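Long-range contact in amino Transferase (Eubacterium rectale, PDB 3ELE), which probably catalyses the pyridoxal-5'-phosphate-dependent transfer of amino groups between amino acids and keto acids: residues His157-Ile169 against Thr187-Leu201. Sequence-based numbering, arbitrary orientation.
Sequences HFQIDFDALEERI and TVYSEETIKKLSDLL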
loop_
_atom_site.group_PDB
_atom_site.type_symbol
_atom_site.label_atom_id
_atom_site.label_comp_id
_atom_site.label_asym_id
_atom_site.label_seq_id
_atom_site.Cartn_x
_atom_site.Cartn_y
_atom_site.Cartn_z
ATOM N N HIS A 157 -4.072 19.152 31.123
ATOM C CA HIS A 157 -4.365 19.894 29.861
ATOM C C HIS A 157 -4.260 19.110 28.534
ATOM O O HIS A 157 -4.628 19.655 27.497
ATOM C CB HIS A 157 -3.430 21.114 29.772
ATOM C CG HIS A 157 -3.571 22.069 30.915
ATOM N ND1 HIS A 157 -4.615 22.966 31.010
ATOM C CD2 HIS A 157 -2.802 22.264 32.013
ATOM C CE1 HIS A 157 -4.483 23.673 32.118
ATOM N NE2 HIS A 157 -3.393 23.264 32.748
ATOM N N PHE A 158 -3.799 17.852 28.568
ATOM C CA PHE A 158 -3.579 17.016 27.368
ATOM C C PHE A 158 -2.628 17.639 26.332
ATOM O O PHE A 158 -2.872 17.591 25.117
ATOM C CB PHE A 158 -4.892 16.489 26.789
ATOM C CG PHE A 158 -5.584 15.526 27.704
ATOM C CD1 PHE A 158 -5.136 14.203 27.801
ATOM C CD2 PHE A 158 -6.643 15.945 28.516
ATOM C CE1 PHE A 158 -5.767 13.291 28.681
ATOM C CE2 PHE A 158 -7.270 15.045 29.400
ATOM C CZ PHE A 158 -6.831 13.719 29.478
ATOM N N GLN A 159 -1.546 18.225 26.870
ATOM C CA GLN A 159 -0.444 18.768 26.102
ATOM C C GLN A 159 0.683 17.728 26.313
ATOM O O GLN A 159 0.423 16.522 26.184
ATOM C CB GLN A 159 -0.114 20.203 26.547
ATOM C CG GLN A 159 -1.246 21.217 26.311
ATOM C CD GLN A 159 -1.450 21.596 24.834
ATOM O OE1 GLN A 159 -0.493 21.965 24.115
ATOM N NE2 GLN A 159 -2.711 21.573 24.396
ATOM N N ILE A 160 1.896 18.151 26.649
ATOM C CA ILE A 160 3.016 17.224 26.838
ATOM C C ILE A 160 3.616 17.452 28.208
ATOM O O ILE A 160 3.816 18.586 28.605
ATOM C CB ILE A 160 4.100 17.424 25.750
ATOM C CG1 ILE A 160 3.493 17.179 24.345
ATOM C CG2 ILE A 160 5.312 16.508 26.012
ATOM C CD1 ILE A 160 4.480 17.298 23.176
ATOM N N ASP A 161 3.870 16.357 28.929
ATOM C CA ASP A 161 4.611 16.401 30.195
ATOM C C ASP A 161 6.073 16.376 29.734
ATOM O O ASP A 161 6.640 15.301 29.494
ATOM C CB ASP A 161 4.247 15.194 31.070
ATOM C CG ASP A 161 5.034 15.124 32.369
ATOM O OD1 ASP A 161 6.138 15.724 32.513
ATOM O OD2 ASP A 161 4.562 14.385 33.243
ATOM N N PHE A 162 6.668 17.561 29.601
ATOM C CA PHE A 162 8.059 17.691 29.124
ATOM C C PHE A 162 9.121 17.055 30.006
ATOM O O PHE A 162 10.139 16.609 29.476
ATOM C CB PHE A 162 8.412 19.144 28.788
ATOM C CG PHE A 162 7.663 19.667 27.598
ATOM C CD1 PHE A 162 7.975 19.202 26.306
ATOM C CD2 PHE A 162 6.609 20.572 27.757
ATOM C CE1 PHE A 162 7.272 19.650 25.192
ATOM C CE2 PHE A 162 5.894 21.026 26.647
ATOM C CZ PHE A 162 6.227 20.572 25.362
ATOM N N ASP A 163 8.884 16.996 31.321
ATOM C CA ASP A 163 9.802 16.306 32.251
ATOM C C ASP A 163 9.833 14.797 31.944
ATOM O O ASP A 163 10.925 14.217 31.746
ATOM C CB ASP A 163 9.425 16.565 33.722
ATOM C CG ASP A 163 9.771 17.999 34.195
ATOM O OD1 ASP A 163 10.306 18.809 33.411
ATOM O OD2 ASP A 163 9.516 18.317 35.382
ATOM N N ALA A 164 8.636 14.202 31.861
ATOM C CA ALA A 164 8.458 12.787 31.524
ATOM C C ALA A 164 9.056 12.504 30.141
ATOM O O ALA A 164 9.800 11.542 29.992
ATOM C CB ALA A 164 6.957 12.388 31.551
ATOM N N LEU A 165 8.793 13.373 29.157
ATOM C CA LEU A 165 9.335 13.189 27.796
ATOM C C LEU A 165 10.853 13.210 27.798
ATOM O O LEU A 165 11.456 12.275 27.288
ATOM C CB LEU A 165 8.804 14.215 26.783
ATOM C CG LEU A 165 9.419 14.249 25.366
ATOM C CD1 LEU A 165 9.476 12.847 24.703
ATOM C CD2 LEU A 165 8.673 15.256 24.499
ATOM N N GLU A 166 11.443 14.264 28.373
ATOM C CA GLU A 166 12.900 14.427 28.439
ATOM C C GLU A 166 13.606 13.231 29.089
ATOM O O GLU A 166 14.684 12.825 28.646
ATOM C CB GLU A 166 13.269 15.723 29.183
ATOM C CG GLU A 166 14.778 16.000 29.188
ATOM C CD GLU A 166 15.181 17.379 29.663
ATOM O OE1 GLU A 166 14.318 18.189 30.057
ATOM O OE2 GLU A 166 16.400 17.646 29.632
ATOM N N GLU A 167 12.992 12.698 30.144
ATOM C CA GLU A 167 13.500 11.533 30.885
ATOM C C GLU A 167 13.517 10.252 30.024
ATOM O O GLU A 167 14.377 9.397 30.217
ATOM C CB GLU A 167 12.666 11.339 32.164
ATOM C CG GLU A 167 13.198 10.329 33.168
ATOM C CD GLU A 167 12.270 10.110 34.379
ATOM O OE1 GLU A 167 11.250 10.830 34.548
ATOM O OE2 GLU A 167 12.577 9.194 35.176
ATOM N N ARG A 168 12.594 10.140 29.065
ATOM C CA ARG A 168 12.515 8.969 28.144
ATOM C C ARG A 168 13.317 9.113 26.838
ATOM O O ARG A 168 13.331 8.187 26.027
ATOM C CB ARG A 168 11.051 8.642 27.849
ATOM C CG ARG A 168 10.351 8.081 29.063
ATOM C CD ARG A 168 8.869 8.149 28.966
ATOM N NE ARG A 168 8.235 7.490 30.115
ATOM C CZ ARG A 168 8.158 7.984 31.355
ATOM N NH1 ARG A 168 8.678 9.167 31.679
ATOM N NH2 ARG A 168 7.543 7.269 32.299
ATOM N N ILE A 169 13.957 10.268 26.628
ATOM C CA ILE A 169 14.813 10.506 25.469
ATOM C C ILE A 169 16.205 9.991 25.849
ATOM O O ILE A 169 16.703 10.319 26.923
ATOM C CB ILE A 169 14.918 12.009 25.104
ATOM C CG1 ILE A 169 13.602 12.546 24.541
ATOM C CG2 ILE A 169 16.038 12.241 24.067
ATOM C CD1 ILE A 169 13.582 14.062 24.424
ATOM N N THR A 187 -7.241 16.778 21.714
ATOM C CA THR A 187 -6.418 17.910 22.089
ATOM C C THR A 187 -5.739 18.493 20.842
ATOM O O THR A 187 -5.682 17.841 19.795
ATOM C CB THR A 187 -5.331 17.522 23.123
ATOM O OG1 THR A 187 -4.805 18.714 23.717
ATOM C CG2 THR A 187 -4.194 16.679 22.474
ATOM N N VAL A 188 -5.295 19.741 20.959
ATOM C CA VAL A 188 -4.554 20.425 19.906
ATOM C C VAL A 188 -3.362 21.060 20.585
ATOM O O VAL A 188 -3.543 21.867 21.498
ATOM C CB VAL A 188 -5.377 21.491 19.169
ATOM C CG1 VAL A 188 -4.480 22.295 18.195
ATOM C CG2 VAL A 188 -6.507 20.860 18.413
ATOM N N TYR A 189 -2.153 20.702 20.165
ATOM C CA TYR A 189 -0.944 21.291 20.762
ATOM C C TYR A 189 -0.783 22.756 20.356
ATOM O O TYR A 189 -0.875 23.100 19.169
ATOM C CB TYR A 189 0.333 20.509 20.449
ATOM C CG TYR A 189 0.374 19.061 20.938
ATOM C CD1 TYR A 189 -0.202 18.670 22.161
ATOM C CD2 TYR A 189 1.066 18.085 20.209
ATOM C CE1 TYR A 189 -0.134 17.338 22.612
ATOM C CE2 TYR A 189 1.138 16.759 20.660
ATOM C CZ TYR A 189 0.537 16.393 21.861
ATOM O OH TYR A 189 0.605 15.089 22.293
ATOM N N SER A 190 -0.614 23.617 21.362
ATOM C CA SER A 190 -0.436 25.053 21.169
ATOM C C SER A 190 0.938 25.343 20.597
ATOM O O SER A 190 1.840 24.501 20.678
ATOM C CB SER A 190 -0.548 25.785 22.514
ATOM O OG SER A 190 0.475 25.338 23.406
ATOM N N GLU A 191 1.104 26.554 20.068
ATOM C CA GLU A 191 2.404 27.019 19.573
ATOM C C GLU A 191 3.468 26.862 20.659
ATOM O O GLU A 191 4.593 26.429 20.369
ATOM C CB GLU A 191 2.346 28.487 19.139
ATOM C CG GLU A 191 3.597 28.945 18.420
ATOM C CD GLU A 191 3.600 30.415 18.032
ATOM O OE1 GLU A 191 3.142 31.271 18.835
ATOM O OE2 GLU A 191 4.134 30.708 16.939
ATOM N N GLU A 192 3.104 27.209 21.895
ATOM C CA GLU A 192 4.006 27.105 23.037
ATOM C C GLU A 192 4.480 25.654 23.230
ATOM O O GLU A 192 5.674 25.417 23.398
ATOM C CB GLU A 192 3.344 27.676 24.301
ATOM C CG GLU A 192 4.225 27.687 25.543
ATOM C CD GLU A 192 3.548 28.327 26.749
ATOM O OE1 GLU A 192 2.707 29.243 26.584
ATOM O OE2 GLU A 192 3.882 27.919 27.881
ATOM N N THR A 193 3.549 24.705 23.180
ATOM C CA THR A 193 3.873 23.272 23.291
ATOM C C THR A 193 4.805 22.817 22.158
ATOM O O THR A 193 5.804 22.142 22.413
ATOM C CB THR A 193 2.589 22.428 23.314
ATOM O OG1 THR A 193 1.864 22.752 24.497
ATOM C CG2 THR A 193 2.878 20.946 23.303
ATOM N N ILE A 194 4.491 23.235 20.926
ATOM C CA ILE A 194 5.295 22.917 19.745
ATOM C C ILE A 194 6.702 23.546 19.861
ATOM O O ILE A 194 7.681 22.881 19.521
ATOM C CB ILE A 194 4.564 23.311 18.407
ATOM C CG1 ILE A 194 3.224 22.530 18.229
ATOM C CG2 ILE A 194 5.482 23.115 17.184
ATOM C CD1 ILE A 194 3.347 20.964 18.157
ATOM N N LYS A 195 6.797 24.784 20.370
ATOM C CA LYS A 195 8.096 25.467 20.581
ATOM C C LYS A 195 8.948 24.782 21.667
ATOM O O LYS A 195 10.135 24.578 21.450
ATOM C CB LYS A 195 7.919 26.959 20.919
ATOM C CG LYS A 195 7.494 27.820 19.731
ATOM C CD LYS A 195 6.928 29.179 20.136
ATOM C CE LYS A 195 7.936 30.109 20.759
ATOM N NZ LYS A 195 7.296 31.430 21.151
ATOM N N LYS A 196 8.351 24.439 22.813
ATOM C CA LYS A 196 9.092 23.733 23.900
ATOM C C LYS A 196 9.606 22.369 23.429
ATOM O O LYS A 196 10.731 21.996 23.748
ATOM C CB LYS A 196 8.252 23.547 25.173
ATOM C CG LYS A 196 7.954 24.830 25.932
ATOM C CD LYS A 196 7.253 24.584 27.295
ATOM C CE LYS A 196 8.231 23.949 28.330
ATOM N NZ LYS A 196 7.769 23.969 29.762
ATOM N N LEU A 197 8.763 21.646 22.680
ATOM C CA LEU A 197 9.107 20.350 22.075
ATOM C C LEU A 197 10.279 20.504 21.137
ATOM O O LEU A 197 11.232 19.729 21.204
ATOM C CB LEU A 197 7.930 19.778 21.264
ATOM C CG LEU A 197 8.126 18.416 20.583
ATOM C CD1 LEU A 197 8.223 17.355 21.634
ATOM C CD2 LEU A 197 6.975 18.135 19.619
ATOM N N SER A 198 10.194 21.511 20.264
ATOM C CA SER A 198 11.246 21.786 19.294
ATOM C C SER A 198 12.563 22.136 19.977
ATOM O O SER A 198 13.586 21.595 19.600
ATOM C CB SER A 198 10.811 22.865 18.326
ATOM O OG SER A 198 9.613 22.448 17.686
ATOM N N ASP A 199 12.517 22.970 21.013
ATOM C CA ASP A 199 13.734 23.317 21.780
ATOM C C ASP A 199 14.345 22.108 22.496
ATOM O O ASP A 199 15.558 21.945 22.486
ATOM C CB ASP A 199 13.466 24.422 22.814
ATOM C CG ASP A 199 13.058 25.754 22.182
ATOM O OD1 ASP A 199 13.356 26.007 20.987
ATOM O OD2 ASP A 199 12.438 26.558 22.909
ATOM N N LEU A 200 13.500 21.276 23.099
ATOM C CA LEU A 200 13.930 20.067 23.809
ATOM C C LEU A 200 14.626 19.085 22.868
ATOM O O LEU A 200 15.727 18.619 23.162
ATOM C CB LEU A 200 12.733 19.378 24.496
ATOM C CG LEU A 200 12.967 18.058 25.261
ATOM C CD1 LEU A 200 13.982 18.214 26.398
ATOM C CD2 LEU A 200 11.615 17.524 25.758
ATOM N N LEU A 201 13.981 18.783 21.746
ATOM C CA LEU A 201 14.514 17.833 20.763
ATOM C C LEU A 201 15.767 18.329 20.063
ATOM O O LEU A 201 16.693 17.533 19.824
ATOM C CB LEU A 201 13.426 17.408 19.767
ATOM C CG LEU A 201 12.212 16.661 20.341
ATOM C CD1 LEU A 201 11.358 16.146 19.170
ATOM C CD2 LEU A 201 12.609 15.519 21.242
HETATM O O HOH W 1 -1.016 14.763 24.443
#
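The side-chain amide of Gln159 lies across the start of helix 191-208 and the residues before it, bonding at both ends. OE1 takes the hydroxyl of Thr193 on a lone pair, in the carbonyl plane (OG1 to OE1 2.5 Å), and also Ser190 N, at the N-cap position, over a longer bond of 3.2 Å to OE1. At the other end NE2 donates to Val188 O at 3.0 Å, with the acceptor close to the amide plane; the bonds at both ends together fix the rotation of the amide. A bend at chi2 (-73°) folds the chain back to bring the amide there. With alanine at Gln159, Val188 O and Ser190 N would probably lose these partners and the Thr193 hydroxyl would be freer to turn. Next to it, Thr187 OG1 donates to Phe158 O at 2.6 Å from above the carbonyl plane. A water joins Gln159 O to Tyr189 OH.

Both helices cover one side of the central mixed sheet of the PLP-binding aminotransferase fold, helix 162-167 through Leu165 on strands 126-130 and 147-151, helix 191-208 through Leu197 on strand 173-178. Their axes run 25° from parallel, and the Phe162 side chain sits as a knob among Thr193, Lys196, Leu197 and Leu200. Lys196 CB lies over one face of its ring, 3.9 Å from the centroid, Ile160 CB over the opposite face. Ile160 also sets CG1 over the Tyr189 ring. Farther along, Leu165 CD2 meets Leu197 CD1 at 3.6 Å, and Leu200 CD1 lies against the extended chain of Glu166, whose carboxylate pairs with Lys203. Ile169 CD1 reaches Leu201 CD2 at 3.6 Å.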